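Local coordinates for protein ACDH-11, isoform b (Caenorhabditis elegans, PDB 4Y9J) that belongs to the acyl-CoA dehydrogenase family of flavoproteins, holding flavin-adenine dinucleotide and the long ligand UCC in pockets of a largely helical fold, at residues B[127-132]-B[315-320]; B[32-37]-B[131-136]; B[139-144]-B[443-448]; B[150-155]-B[173-178]. All blocks are in the same frame, centred on the assembly; numbering follows the deposited sequence.

Contact 1: B[127-132]-B[315-320]; sequences HQVAKL and TRIHNA. With UCC (S-{(3S,5R,9R)-1-[(2R,3S,4R,5R)-5-(6-amino-9H-purin-9-yl)-4-hydroxy-3-(phosphonooxy)tetrahydrofuran-2-yl]-3,5,9-trihydroxy-8,8-dimethyl-3,5-dioxido-10,14-dioxo-2,4,6-trioxa-11,15-diaza-3lambda~5~,5lambda~5~-diphosphaheptadecan-17-yl} undecanethioate), chain F.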
# COMPACT_ATOMS: atom_id res chain seq x y z
N HIS B 127 -8.58 -29.40 29.99
CA HIS B 127 -8.85 -28.01 30.22
C HIS B 127 -8.12 -27.18 29.11
O HIS B 127 -8.73 -26.40 28.43
CB HIS B 127 -8.38 -27.64 31.62
CG HIS B 127 -8.61 -26.23 32.02
ND1 HIS B 127 -8.32 -25.77 33.29
CD2 HIS B 127 -9.15 -25.18 31.36
CE1 HIS B 127 -8.63 -24.50 33.39
NE2 HIS B 127 -9.12 -24.11 32.22
N GLN B 128 -6.84 -27.46 28.93
CA GLN B 128 -5.99 -26.74 28.02
C GLN B 128 -6.46 -26.85 26.62
O GLN B 128 -6.56 -25.82 25.90
CB GLN B 128 -4.55 -27.22 28.13
CG GLN B 128 -3.58 -26.39 27.30
CD GLN B 128 -2.31 -27.09 26.92
OE1 GLN B 128 -2.19 -28.32 26.97
NE2 GLN B 128 -1.34 -26.30 26.46
N VAL B 129 -6.76 -28.07 26.18
CA VAL B 129 -7.28 -28.25 24.84
C VAL B 129 -8.61 -27.51 24.57
O VAL B 129 -8.77 -26.90 23.54
CB VAL B 129 -7.31 -29.77 24.44
CG1 VAL B 129 -8.08 -29.98 23.17
CG2 VAL B 129 -5.89 -30.25 24.22
N ALA B 130 -9.52 -27.52 25.53
CA ALA B 130 -10.80 -26.77 25.41
C ALA B 130 -10.55 -25.25 25.31
O ALA B 130 -11.17 -24.53 24.52
CB ALA B 130 -11.67 -27.08 26.66
N LYS B 131 -9.57 -24.77 26.08
CA LYS B 131 -9.27 -23.35 26.08
C LYS B 131 -8.65 -22.94 24.75
O LYS B 131 -9.02 -21.91 24.19
CB LYS B 131 -8.39 -22.96 27.27
CG LYS B 131 -8.54 -21.50 27.64
CD LYS B 131 -7.84 -21.17 28.95
CE LYS B 131 -8.36 -19.82 29.43
NZ LYS B 131 -7.91 -19.47 30.80
N LEU B 132 -7.74 -23.74 24.23
CA LEU B 132 -7.16 -23.56 22.92
C LEU B 132 -8.20 -23.59 21.82
O LEU B 132 -8.10 -22.83 20.82
CB LEU B 132 -6.09 -24.62 22.63
CG LEU B 132 -4.83 -24.50 23.46
CD1 LEU B 132 -4.08 -25.84 23.43
CD2 LEU B 132 -3.95 -23.41 22.88
N THR B 315 2.32 -30.18 18.35
CA THR B 315 1.87 -29.21 17.45
C THR B 315 0.76 -29.79 16.55
O THR B 315 -0.16 -29.05 16.17
CB THR B 315 2.97 -28.56 16.52
OG1 THR B 315 3.61 -29.57 15.72
CG2 THR B 315 4.03 -27.77 17.34
N ARG B 316 0.86 -31.05 16.23
CA ARG B 316 -0.17 -31.75 15.42
C ARG B 316 -1.54 -31.78 16.17
O ARG B 316 -2.57 -31.51 15.59
CB ARG B 316 0.34 -33.15 14.99
CG ARG B 316 1.44 -32.95 13.93
CD ARG B 316 2.16 -34.20 13.41
NE ARG B 316 3.20 -33.83 12.48
CZ ARG B 316 4.13 -34.65 12.08
NH1 ARG B 316 4.20 -35.84 12.57
NH2 ARG B 316 5.05 -34.30 11.23
N ILE B 317 -1.55 -31.96 17.49
CA ILE B 317 -2.82 -31.81 18.27
C ILE B 317 -3.39 -30.33 18.24
O ILE B 317 -4.60 -30.08 18.09
CB ILE B 317 -2.63 -32.25 19.71
CG1 ILE B 317 -2.31 -33.78 19.74
CG2 ILE B 317 -3.84 -31.90 20.58
CD1 ILE B 317 -2.26 -34.37 21.10
N HIS B 318 -2.51 -29.37 18.48
CA HIS B 318 -2.87 -27.96 18.34
C HIS B 318 -3.41 -27.69 16.94
O HIS B 318 -4.32 -26.89 16.76
CB HIS B 318 -1.67 -27.05 18.57
CG HIS B 318 -1.39 -26.70 20.00
ND1 HIS B 318 -0.85 -27.58 20.92
CD2 HIS B 318 -1.50 -25.53 20.65
CE1 HIS B 318 -0.65 -26.97 22.06
NE2 HIS B 318 -1.05 -25.73 21.92
N ASN B 319 -2.80 -28.29 15.93
CA ASN B 319 -3.25 -28.03 14.55
C ASN B 319 -4.68 -28.58 14.38
O ASN B 319 -5.49 -27.97 13.73
CB ASN B 319 -2.30 -28.65 13.54
CG ASN B 319 -2.61 -28.25 12.14
OD1 ASN B 319 -2.26 -27.16 11.68
ND2 ASN B 319 -3.32 -29.12 11.43
N ALA B 320 -4.98 -29.72 14.97
CA ALA B 320 -6.32 -30.25 14.92
C ALA B 320 -7.33 -29.36 15.62
O ALA B 320 -8.48 -29.22 15.18
CB ALA B 320 -6.36 -31.66 15.49
OA1 UCC F . 5.19 -26.71 9.77
CA1 UCC F . 5.80 -26.30 10.83
CA2 UCC F . 5.42 -25.15 11.77
CA3 UCC F . 4.04 -24.58 11.72
CA4 UCC F . 3.48 -24.28 13.16
CA5 UCC F . 2.33 -25.25 13.47
CA6 UCC F . 1.20 -24.55 14.14
CA7 UCC F . 0.06 -25.50 14.46
CA8 UCC F . -0.75 -24.56 15.25
CA9 UCC F . -2.16 -24.44 15.03
C10 UCC F . -2.57 -23.13 14.50
C11 UCC F . -3.15 -23.52 13.15
S UCC F . 7.23 -26.92 11.42
CP1 UCC F . 7.80 -28.26 10.31
CP2 UCC F . 6.87 -29.44 10.20
NP1 UCC F . 7.50 -30.59 9.53
CP3 UCC F . 6.89 -31.77 9.63
OP1 UCC F . 5.78 -31.93 10.14
CP4 UCC F . 7.66 -32.98 9.15
CP5 UCC F . 6.78 -33.78 8.18
NP2 UCC F . 7.55 -35.00 7.95
CP6 UCC F . 7.54 -36.06 8.75
OP2 UCC F . 6.80 -36.18 9.71
CP8 UCC F . 8.45 -37.19 8.30
OP3 UCC F . 7.71 -38.45 8.42
CPB UCC F . 9.67 -37.45 9.15
CP7 UCC F . 9.53 -37.43 10.68
CP9 UCC F . 10.34 -36.01 9.12
CPA UCC F . 10.83 -38.14 8.40
O7 UCC F . 11.97 -38.28 9.30
P2 UCC F . 13.10 -39.39 8.99
O21 UCC F . 14.21 -39.30 10.02
O22 UCC F . 13.33 -39.37 7.47
O6 UCC F . 12.22 -40.74 9.22
P1 UCC F . 12.41 -41.89 10.30
O11 UCC F . 13.75 -42.59 10.18
O12 UCC F . 11.15 -42.69 10.15
O5' UCC F . 12.34 -40.99 11.70
C5' UCC F . 13.47 -40.96 12.60
C4' UCC F . 13.07 -41.32 14.04
C3' UCC F . 12.49 -42.73 14.11
O3' UCC F . 12.83 -43.19 15.39
P3 UCC F . 13.81 -44.42 15.61
O33 UCC F . 13.95 -44.44 17.12
O32 UCC F . 15.12 -43.97 15.02
O31 UCC F . 13.08 -45.61 14.94
C2' UCC F . 10.97 -42.57 14.04
O2' UCC F . 10.22 -43.53 14.78
O4' UCC F . 12.02 -40.43 14.49
C1' UCC F . 10.87 -41.22 14.76
N9 UCC F . 9.65 -40.45 14.48
C4 UCC F . 8.69 -40.30 15.38
N3 UCC F . 8.51 -40.65 16.68
C8 UCC F . 9.31 -39.86 13.30
N7 UCC F . 8.11 -39.27 13.45
C5 UCC F . 7.67 -39.49 14.71
C6 UCC F . 6.50 -39.09 15.53
N6 UCC F . 5.52 -38.34 14.96
N1 UCC F . 6.42 -39.57 16.81
C2 UCC F . 7.40 -40.32 17.35
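Leu132 and His318 join two helices of the acyl-CoA dehydrogenase fold: helix 121-135, of the AidB-type N-terminal region, and the long helix 304-338, of the C-terminal region. The backbones are nearest at this pair, where the CA atoms of Leu132 and His318 are 7.7 Å apart. His318 can be followed outward. Its CB leads to CG, which is anti to the carbonyl carbon (chi1 -85°), a turn that swings the imidazole toward helix 121-135. ND1, next to CG in the ring, is hydrogen-bonded to Ile314 O one turn back, which fixes the ring's rotation. CD2 meets Leu132 CD1 at 3.8 Å, and CE1 comes to 3.9 Å from that same methyl. At the tip, His318 NE2 is 3.4 Å from Leu132 CD1, a methyl that meets the ring obliquely. Beside this pair the packing is looser, Val129 CG2 and Ile317 CG2 being 4.5 Å apart. The other flank of helix 304-338 faces UCC. There, in the conformer modelled here, one of two deposited, the extended Arg316 sends NH2 to two acceptors: UCC OP2 at 3.0 Å and, at the guanidinium edge and in its plane, UCC OP1 at 2.7 Å.

Contact 2: B[32-37]-B[131-136]; sequences PILDRT and KLFLFS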
# COMPACT_ATOMS: atom_id res chain seq x y z
N PRO B 32 -22.35 -26.60 20.76
CA PRO B 32 -23.24 -27.75 20.84
C PRO B 32 -22.80 -28.86 21.78
O PRO B 32 -23.64 -29.40 22.47
CB PRO B 32 -23.23 -28.26 19.41
CG PRO B 32 -23.12 -27.03 18.59
CD PRO B 32 -22.14 -26.20 19.36
N ILE B 33 -21.52 -29.22 21.81
CA ILE B 33 -21.10 -30.37 22.59
C ILE B 33 -19.95 -30.24 23.56
O ILE B 33 -19.73 -31.15 24.33
CB ILE B 33 -20.68 -31.58 21.75
CG1 ILE B 33 -19.53 -31.27 20.85
CG2 ILE B 33 -21.85 -32.23 21.00
CD1 ILE B 33 -18.87 -32.56 20.41
N LEU B 34 -19.21 -29.14 23.53
CA LEU B 34 -18.08 -28.94 24.44
C LEU B 34 -18.38 -29.13 25.93
O LEU B 34 -17.66 -29.84 26.62
CB LEU B 34 -17.50 -27.53 24.24
CG LEU B 34 -16.23 -27.29 25.03
CD1 LEU B 34 -15.23 -28.40 24.80
CD2 LEU B 34 -15.73 -25.93 24.58
N ASP B 35 -19.39 -28.42 26.43
CA ASP B 35 -19.71 -28.51 27.84
C ASP B 35 -20.19 -29.95 28.20
O ASP B 35 -19.77 -30.49 29.22
CB ASP B 35 -20.77 -27.48 28.21
CG ASP B 35 -21.17 -27.51 29.72
OD1 ASP B 35 -20.37 -27.05 30.58
OD2 ASP B 35 -22.30 -27.95 30.02
N ARG B 36 -21.08 -30.55 27.39
CA ARG B 36 -21.53 -31.93 27.63
C ARG B 36 -20.36 -32.90 27.69
O ARG B 36 -20.34 -33.78 28.52
CB ARG B 36 -22.59 -32.40 26.62
CG ARG B 36 -23.96 -31.76 26.79
CD ARG B 36 -25.10 -32.56 26.19
NE ARG B 36 -25.03 -32.86 24.75
CZ ARG B 36 -25.22 -31.98 23.76
NH1 ARG B 36 -25.47 -30.69 24.01
NH2 ARG B 36 -25.14 -32.38 22.49
N THR B 37 -19.35 -32.70 26.84
CA THR B 37 -18.18 -33.56 26.73
C THR B 37 -17.29 -33.42 27.94
O THR B 37 -16.82 -34.44 28.47
CB THR B 37 -17.38 -33.20 25.48
OG1 THR B 37 -18.23 -33.32 24.35
CG2 THR B 37 -16.15 -34.09 25.32
N LYS B 131 -9.57 -24.77 26.08
CA LYS B 131 -9.27 -23.35 26.08
C LYS B 131 -8.65 -22.94 24.75
O LYS B 131 -9.02 -21.91 24.19
CB LYS B 131 -8.39 -22.96 27.27
CG LYS B 131 -8.54 -21.50 27.64
CD LYS B 131 -7.84 -21.17 28.95
CE LYS B 131 -8.36 -19.82 29.43
NZ LYS B 131 -7.91 -19.47 30.80
N LEU B 132 -7.74 -23.74 24.23
CA LEU B 132 -7.16 -23.56 22.92
C LEU B 132 -8.20 -23.59 21.82
O LEU B 132 -8.10 -22.83 20.82
CB LEU B 132 -6.09 -24.62 22.63
CG LEU B 132 -4.83 -24.50 23.46
CD1 LEU B 132 -4.08 -25.84 23.43
CD2 LEU B 132 -3.95 -23.41 22.88
N PHE B 133 -9.17 -24.48 21.99
CA PHE B 133 -10.27 -24.57 21.05
C PHE B 133 -11.15 -23.28 21.00
O PHE B 133 -11.61 -22.87 19.93
CB PHE B 133 -11.08 -25.82 21.31
CG PHE B 133 -12.36 -25.95 20.49
CD1 PHE B 133 -12.35 -26.30 19.13
CD2 PHE B 133 -13.59 -25.67 21.10
CE1 PHE B 133 -13.56 -26.44 18.44
CE2 PHE B 133 -14.79 -25.83 20.42
CZ PHE B 133 -14.78 -26.22 19.11
N LEU B 134 -11.40 -22.67 22.16
CA LEU B 134 -12.09 -21.39 22.20
C LEU B 134 -11.21 -20.26 21.60
O LEU B 134 -11.72 -19.40 20.86
CB LEU B 134 -12.49 -21.05 23.61
CG LEU B 134 -13.39 -22.07 24.30
CD1 LEU B 134 -13.64 -21.54 25.71
CD2 LEU B 134 -14.68 -22.28 23.54
N PHE B 135 -9.90 -20.31 21.86
CA PHE B 135 -8.98 -19.24 21.45
C PHE B 135 -8.77 -19.25 19.94
O PHE B 135 -8.82 -18.19 19.30
CB PHE B 135 -7.62 -19.40 22.20
CG PHE B 135 -6.60 -18.35 21.90
CD1 PHE B 135 -6.89 -17.00 22.09
CD2 PHE B 135 -5.35 -18.69 21.42
CE1 PHE B 135 -5.97 -16.02 21.87
CE2 PHE B 135 -4.41 -17.69 21.16
CZ PHE B 135 -4.71 -16.37 21.42
N SER B 136 -8.57 -20.44 19.38
CA SER B 136 -7.96 -20.58 18.04
C SER B 136 -8.60 -19.75 16.90
O SER B 136 -7.88 -19.05 16.18
CB SER B 136 -7.85 -22.06 17.70
OG SER B 136 -6.91 -22.22 16.64
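Leu34 meets the segment 131-136 through one methyl, CD2, which lies 3.9 Å from Leu134 CD2 and 4.1 Å from Phe133 CD2. The phenyl ring receives it at an edge, near the ring plane, and not over a face. Leu34 has CG anti to the backbone N (chi1 -173°), and this carries the isobutyl group across the gap between backbones whose CA atoms, Leu34 to Phe133, are 9.6 Å apart. All three of these side chains are buried, and helix 352-383 adds Met369 against Phe133. The next residues along the short helix turn another way: Asp35 and Arg36 are partly exposed, and Arg36 NH2 makes salt bridges with Asp554 and with Asp589 of the second subunit. Ile33 holds the N-cap position, and its O accepts from both Thr37 N and Thr37 OG1, the hydroxyl at 2.6 Å standing above the carbonyl plane. The contact is plain helix-to-helix apolar packing within the AidB-type N-terminal helical region of the acyl-CoA dehydrogenase fold.

Contact 3: B[139-144]-B[443-448]; sequences AGLVSC and PIWEGT. With UCC (S-{(3S,5R,9R)-1-[(2R,3S,4R,5R)-5-(6-amino-9H-purin-9-yl)-4-hydroxy-3-(phosphonooxy)tetrahydrofuran-2-yl]-3,5,9-trihydroxy-8,8-dimethyl-3,5-dioxido-10,14-dioxo-2,4,6-trioxa-11,15-diaza-3lambda~5~,5lambda~5~-diphosphaheptadecan-17-yl} undecanethioate), chain F.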
# COMPACT_ATOMS: atom_id res chain seq x y z
N ALA B 139 -7.71 -16.00 17.39
CA ALA B 139 -6.39 -15.77 17.89
C ALA B 139 -5.53 -14.90 17.01
O ALA B 139 -4.45 -14.56 17.38
CB ALA B 139 -5.68 -17.13 18.06
N GLY B 140 -6.02 -14.58 15.82
CA GLY B 140 -5.16 -13.88 14.87
C GLY B 140 -3.89 -14.65 14.59
O GLY B 140 -2.85 -14.07 14.42
N LEU B 141 -3.98 -15.97 14.60
CA LEU B 141 -2.87 -16.87 14.45
C LEU B 141 -1.81 -16.91 15.53
O LEU B 141 -0.74 -17.53 15.37
CB LEU B 141 -2.24 -16.72 13.02
CG LEU B 141 -2.59 -17.82 12.06
CD1 LEU B 141 -2.01 -19.16 12.53
CD2 LEU B 141 -4.07 -17.92 11.79
N VAL B 142 -2.08 -16.28 16.66
CA VAL B 142 -1.29 -16.49 17.86
C VAL B 142 -1.34 -17.95 18.33
O VAL B 142 -0.40 -18.40 18.98
CB VAL B 142 -1.60 -15.41 18.93
CG1 VAL B 142 -0.84 -15.74 20.25
CG2 VAL B 142 -1.09 -14.08 18.40
N SER B 143 -2.34 -18.70 17.86
CA SER B 143 -2.36 -20.10 17.97
C SER B 143 -1.10 -20.78 17.50
O SER B 143 -0.77 -21.84 18.00
CB SER B 143 -3.55 -20.65 17.17
OG SER B 143 -3.56 -20.00 15.86
N CYS B 144 -0.43 -20.27 16.46
CA CYS B 144 0.78 -20.91 15.96
C CYS B 144 1.96 -20.87 16.93
O CYS B 144 2.44 -21.93 17.37
CB CYS B 144 1.10 -20.38 14.56
SG CYS B 144 2.76 -20.65 14.01
N PRO B 443 -4.20 -28.46 6.61
CA PRO B 443 -3.75 -29.73 6.01
C PRO B 443 -2.37 -29.72 5.45
O PRO B 443 -1.94 -30.80 4.96
CB PRO B 443 -4.78 -29.96 4.87
CG PRO B 443 -5.08 -28.53 4.47
CD PRO B 443 -5.24 -27.82 5.75
N ILE B 444 -1.64 -28.59 5.53
CA ILE B 444 -0.34 -28.44 4.87
C ILE B 444 0.83 -28.50 5.85
O ILE B 444 1.75 -29.36 5.74
CB ILE B 444 -0.29 -27.19 3.99
CG1 ILE B 444 -1.32 -27.31 2.84
CG2 ILE B 444 1.10 -27.01 3.39
CD1 ILE B 444 -1.49 -26.03 2.01
N TRP B 445 0.80 -27.63 6.83
CA TRP B 445 1.91 -27.58 7.75
C TRP B 445 1.83 -28.61 8.85
O TRP B 445 0.79 -29.20 9.06
CB TRP B 445 2.12 -26.16 8.29
CG TRP B 445 1.10 -25.55 9.22
CD1 TRP B 445 0.00 -26.14 9.83
CD2 TRP B 445 1.15 -24.21 9.69
NE1 TRP B 445 -0.64 -25.22 10.56
CE2 TRP B 445 0.06 -24.04 10.55
CE3 TRP B 445 2.05 -23.13 9.46
CZ2 TRP B 445 -0.19 -22.80 11.19
CZ3 TRP B 445 1.81 -21.92 10.09
CH2 TRP B 445 0.66 -21.75 10.91
N GLU B 446 2.98 -28.84 9.49
CA GLU B 446 3.17 -29.92 10.45
C GLU B 446 2.78 -31.27 9.83
O GLU B 446 2.37 -32.18 10.54
CB GLU B 446 2.37 -29.70 11.74
CG GLU B 446 2.80 -28.42 12.50
CD GLU B 446 4.21 -28.45 13.17
OE1 GLU B 446 4.96 -29.45 13.10
OE2 GLU B 446 4.56 -27.40 13.78
N GLY B 447 3.03 -31.38 8.52
CA GLY B 447 2.85 -32.64 7.80
C GLY B 447 1.63 -32.60 6.90
O GLY B 447 0.53 -32.38 7.37
N THR B 448 1.80 -32.86 5.62
CA THR B 448 0.62 -32.90 4.74
C THR B 448 -0.22 -34.13 5.05
O THR B 448 0.21 -35.09 5.75
CB THR B 448 1.02 -32.89 3.26
OG1 THR B 448 1.54 -34.17 2.90
CG2 THR B 448 2.00 -31.78 2.98
OA1 UCC F . 5.19 -26.71 9.77
CA1 UCC F . 5.80 -26.30 10.83
CA2 UCC F . 5.42 -25.15 11.77
CA3 UCC F . 4.04 -24.58 11.72
CA4 UCC F . 3.48 -24.28 13.16
CA5 UCC F . 2.33 -25.25 13.47
CA6 UCC F . 1.20 -24.55 14.14
CA7 UCC F . 0.06 -25.50 14.46
CA8 UCC F . -0.75 -24.56 15.25
CA9 UCC F . -2.16 -24.44 15.03
C10 UCC F . -2.57 -23.13 14.50
C11 UCC F . -3.15 -23.52 13.15
S UCC F . 7.23 -26.92 11.42
CP1 UCC F . 7.80 -28.26 10.31
CP2 UCC F . 6.87 -29.44 10.20
NP1 UCC F . 7.50 -30.59 9.53
CP3 UCC F . 6.89 -31.77 9.63
OP1 UCC F . 5.78 -31.93 10.14
CP4 UCC F . 7.66 -32.98 9.15
CP5 UCC F . 6.78 -33.78 8.18
NP2 UCC F . 7.55 -35.00 7.95
CP6 UCC F . 7.54 -36.06 8.75
OP2 UCC F . 6.80 -36.18 9.71
CP8 UCC F . 8.45 -37.19 8.30
OP3 UCC F . 7.71 -38.45 8.42
CPB UCC F . 9.67 -37.45 9.15
CP7 UCC F . 9.53 -37.43 10.68
CP9 UCC F . 10.34 -36.01 9.12
CPA UCC F . 10.83 -38.14 8.40
O7 UCC F . 11.97 -38.28 9.30
P2 UCC F . 13.10 -39.39 8.99
O21 UCC F . 14.21 -39.30 10.02
O22 UCC F . 13.33 -39.37 7.47
O6 UCC F . 12.22 -40.74 9.22
P1 UCC F . 12.41 -41.89 10.30
O11 UCC F . 13.75 -42.59 10.18
O12 UCC F . 11.15 -42.69 10.15
O5' UCC F . 12.34 -40.99 11.70
C5' UCC F . 13.47 -40.96 12.60
C4' UCC F . 13.07 -41.32 14.04
C3' UCC F . 12.49 -42.73 14.11
O3' UCC F . 12.83 -43.19 15.39
P3 UCC F . 13.81 -44.42 15.61
O33 UCC F . 13.95 -44.44 17.12
O32 UCC F . 15.12 -43.97 15.02
O31 UCC F . 13.08 -45.61 14.94
C2' UCC F . 10.97 -42.57 14.04
O2' UCC F . 10.22 -43.53 14.78
O4' UCC F . 12.02 -40.43 14.49
C1' UCC F . 10.87 -41.22 14.76
N9 UCC F . 9.65 -40.45 14.48
C4 UCC F . 8.69 -40.30 15.38
N3 UCC F . 8.51 -40.65 16.68
C8 UCC F . 9.31 -39.86 13.30
N7 UCC F . 8.11 -39.27 13.45
C5 UCC F . 7.67 -39.49 14.71
C6 UCC F . 6.50 -39.09 15.53
N6 UCC F . 5.52 -38.34 14.96
N1 UCC F . 6.42 -39.57 16.81
C2 UCC F . 7.40 -40.32 17.35
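Trp445 has UCC over one face of its indole and Leu141 at an edge, with Cys144 approaching obliquely. Over the covered face UCC CA3 stands 3.3 Å above the ring plane, offset toward the rim, and UCC C11 lies at an edge, in plane. Leu141 CD1 also arrives near the plane, 4.1 Å from Trp445 CH2. Cys144 SG makes a sulfur-aromatic contact, 4.7 Å from the centroid of the six-membered ring and 47° off its normal; the same sulfur touches UCC CA4 at 3.8 Å. The indole is placed by a chi1 of 68°, with CG between the backbone N and the carbonyl carbon, and the side chain also comes within about 3 Å of the bound flavin-adenine dinucleotide. One residue on, Glu446 N donates to UCC OA1 at 3.1 Å with an N-H...O angle of 155°. Its side chain bends at chi2, bringing OE2 to 3.1 Å from UCC CA2. Across the pocket, Gly140 and Leu141, both with positive phi, form the corners of a type I' turn from Ala139 to Val142, directing Leu141 to the indole. Both ligands therefore share this junction. Helix 143-158 leads away from the turn and helix 449-461 follows the loop 443-448, while Ser225 of strand 214-225 touches both Cys144 and Trp445, and Tyr326 of helix 304-338 packs on Leu141.

Contact 4: B[150-155]-B[173-178]; sequences DGAVKT and DRLRSR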
# COMPACT_ATOMS: atom_id res chain seq x y z
N ASP B 150 4.19 -24.85 23.38
CA ASP B 150 3.78 -26.07 24.12
C ASP B 150 4.68 -27.23 23.71
O ASP B 150 5.21 -27.94 24.53
CB ASP B 150 2.31 -26.32 23.80
CG ASP B 150 1.63 -27.38 24.67
OD1 ASP B 150 2.33 -28.04 25.46
OD2 ASP B 150 0.36 -27.59 24.53
N GLY B 151 4.95 -27.33 22.42
CA GLY B 151 5.79 -28.38 21.89
C GLY B 151 7.23 -28.27 22.37
O GLY B 151 7.85 -29.29 22.67
N ALA B 152 7.73 -27.04 22.50
CA ALA B 152 9.03 -26.79 23.04
C ALA B 152 9.15 -27.22 24.50
O ALA B 152 10.15 -27.83 24.88
CB ALA B 152 9.41 -25.29 22.94
N VAL B 153 8.17 -26.82 25.31
CA VAL B 153 8.16 -27.27 26.73
C VAL B 153 8.19 -28.80 26.83
O VAL B 153 8.99 -29.35 27.60
CB VAL B 153 6.97 -26.75 27.48
CG1 VAL B 153 6.97 -27.32 28.87
CG2 VAL B 153 6.96 -25.21 27.53
N LYS B 154 7.33 -29.47 26.05
CA LYS B 154 7.26 -30.90 26.07
C LYS B 154 8.60 -31.50 25.66
O LYS B 154 9.05 -32.48 26.25
CB LYS B 154 6.16 -31.38 25.11
CG LYS B 154 5.99 -32.88 25.07
CD LYS B 154 5.47 -33.41 26.37
CE LYS B 154 5.29 -34.92 26.23
NZ LYS B 154 3.97 -35.39 26.69
N THR B 155 9.18 -30.96 24.59
CA THR B 155 10.43 -31.47 24.11
C THR B 155 11.53 -31.33 25.13
O THR B 155 12.25 -32.29 25.46
CB THR B 155 10.83 -30.73 22.82
OG1 THR B 155 9.86 -31.00 21.82
CG2 THR B 155 12.20 -31.15 22.33
N ASP B 173 10.80 -22.44 32.09
CA ASP B 173 10.16 -21.56 33.09
C ASP B 173 9.44 -20.39 32.41
O ASP B 173 8.33 -20.10 32.73
CB ASP B 173 11.16 -21.03 34.11
CG ASP B 173 11.60 -22.09 35.13
OD1 ASP B 173 10.86 -23.07 35.30
OD2 ASP B 173 12.67 -21.93 35.77
N ARG B 174 10.07 -19.79 31.42
CA ARG B 174 9.47 -18.66 30.68
C ARG B 174 8.40 -19.02 29.71
O ARG B 174 7.43 -18.33 29.64
CB ARG B 174 10.56 -17.88 30.00
CG ARG B 174 11.44 -17.37 31.13
CD ARG B 174 12.51 -16.43 30.69
NE ARG B 174 11.94 -15.12 30.46
CZ ARG B 174 12.63 -13.98 30.50
NH1 ARG B 174 13.92 -13.99 30.75
NH2 ARG B 174 12.01 -12.85 30.21
N LEU B 175 8.59 -20.11 28.98
CA LEU B 175 7.56 -20.59 28.11
C LEU B 175 6.27 -20.91 28.85
O LEU B 175 5.18 -20.72 28.28
CB LEU B 175 8.03 -21.81 27.29
CG LEU B 175 9.24 -21.59 26.37
CD1 LEU B 175 9.89 -22.91 25.95
CD2 LEU B 175 8.88 -20.79 25.13
N ARG B 176 6.37 -21.42 30.09
CA ARG B 176 5.19 -21.72 30.91
C ARG B 176 4.68 -20.54 31.74
O ARG B 176 3.72 -20.68 32.47
CB ARG B 176 5.56 -22.80 31.96
CG ARG B 176 5.93 -24.12 31.39
CD ARG B 176 6.57 -25.01 32.46
NE ARG B 176 5.62 -25.28 33.54
CZ ARG B 176 5.89 -25.96 34.66
NH1 ARG B 176 7.13 -26.43 34.89
NH2 ARG B 176 4.93 -26.12 35.57
N SER B 177 5.34 -19.38 31.74
CA SER B 177 4.93 -18.33 32.65
C SER B 177 3.61 -17.69 32.34
O SER B 177 3.24 -17.46 31.17
CB SER B 177 5.95 -17.26 32.64
OG SER B 177 5.64 -16.22 33.52
N ARG B 178 2.88 -17.38 33.40
CA ARG B 178 1.63 -16.60 33.26
C ARG B 178 1.87 -15.09 33.33
O ARG B 178 0.95 -14.31 33.15
CB ARG B 178 0.62 -17.05 34.34
CG ARG B 178 0.22 -18.51 34.15
CD ARG B 178 -0.96 -19.05 34.95
NE ARG B 178 -2.25 -18.48 34.49
CZ ARG B 178 -3.43 -19.10 34.45
NH1 ARG B 178 -3.59 -20.40 34.74
NH2 ARG B 178 -4.50 -18.38 34.08
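The side chains of Val153 and Leu175 run antiparallel alongside one another where helix 143-158 packs against the end of helix 166-175, their CA atoms being 6.8 Å apart. This is plain apolar packing between consecutive helices of the AidB-type N-terminal region of the acyl-CoA dehydrogenase fold. The valine touches through one branch. CG1 is anti to the backbone N (chi1 176°), which leaves CG2, beside that N, to meet Leu175 CB at 3.6 Å and Leu175 CD1 at 4.0 Å. In Leu175, CG sits anti to the carbonyl carbon (chi1 -60°), and the chain beyond it carries CD1 onward to Ala152 CB at 3.9 Å. Leu175 thus covers two successive residues of helix 143-158, its CB on the valine and CD1 on both. Arg176 joins only with its aliphatic part: CG lies 4.1 Å from Val153 CG2. Further out its chain bends at chi3, and NH2 forms a salt bridge with Asp117, so the apolar root packs while the charged tip is held by another partner. On helix 143-158 itself, Gly151 O is gripped twice by Thr155, through N and through OG1 at 2.8 Å, the two donors coming from opposite faces of the carbonyl plane. Ser186 of strand 186-189 lies against both Ala152 and Leu175, and helix 304-338 flanks helix 143-158, with Ile314 on Asp150 and Met311 on Thr155.

How the contacts relate
From the N terminus, contact 2 is the first to open, at 32-37, and it closes a loop of mostly helical chain on 131-136. Contact 1 begins on that same helix 121-135, sharing Lys131 and Leu132, and closes at 315-320. Contact 3 opens at 139-144, before contact 1 has closed, and ends at 443-448, so the two cross; both touch UCC. Contact 4, a short closure from 150-155 to 173-178, falls wholly within the spans of contacts 1 and 3. Contacts 2 and 4 stay inside the N-terminal region, whereas 1 and 3 tie it to the C-terminal one. Gln128 NE2 and Asp150 OD2, 2.9 Å apart, bridge contacts 1 and 4.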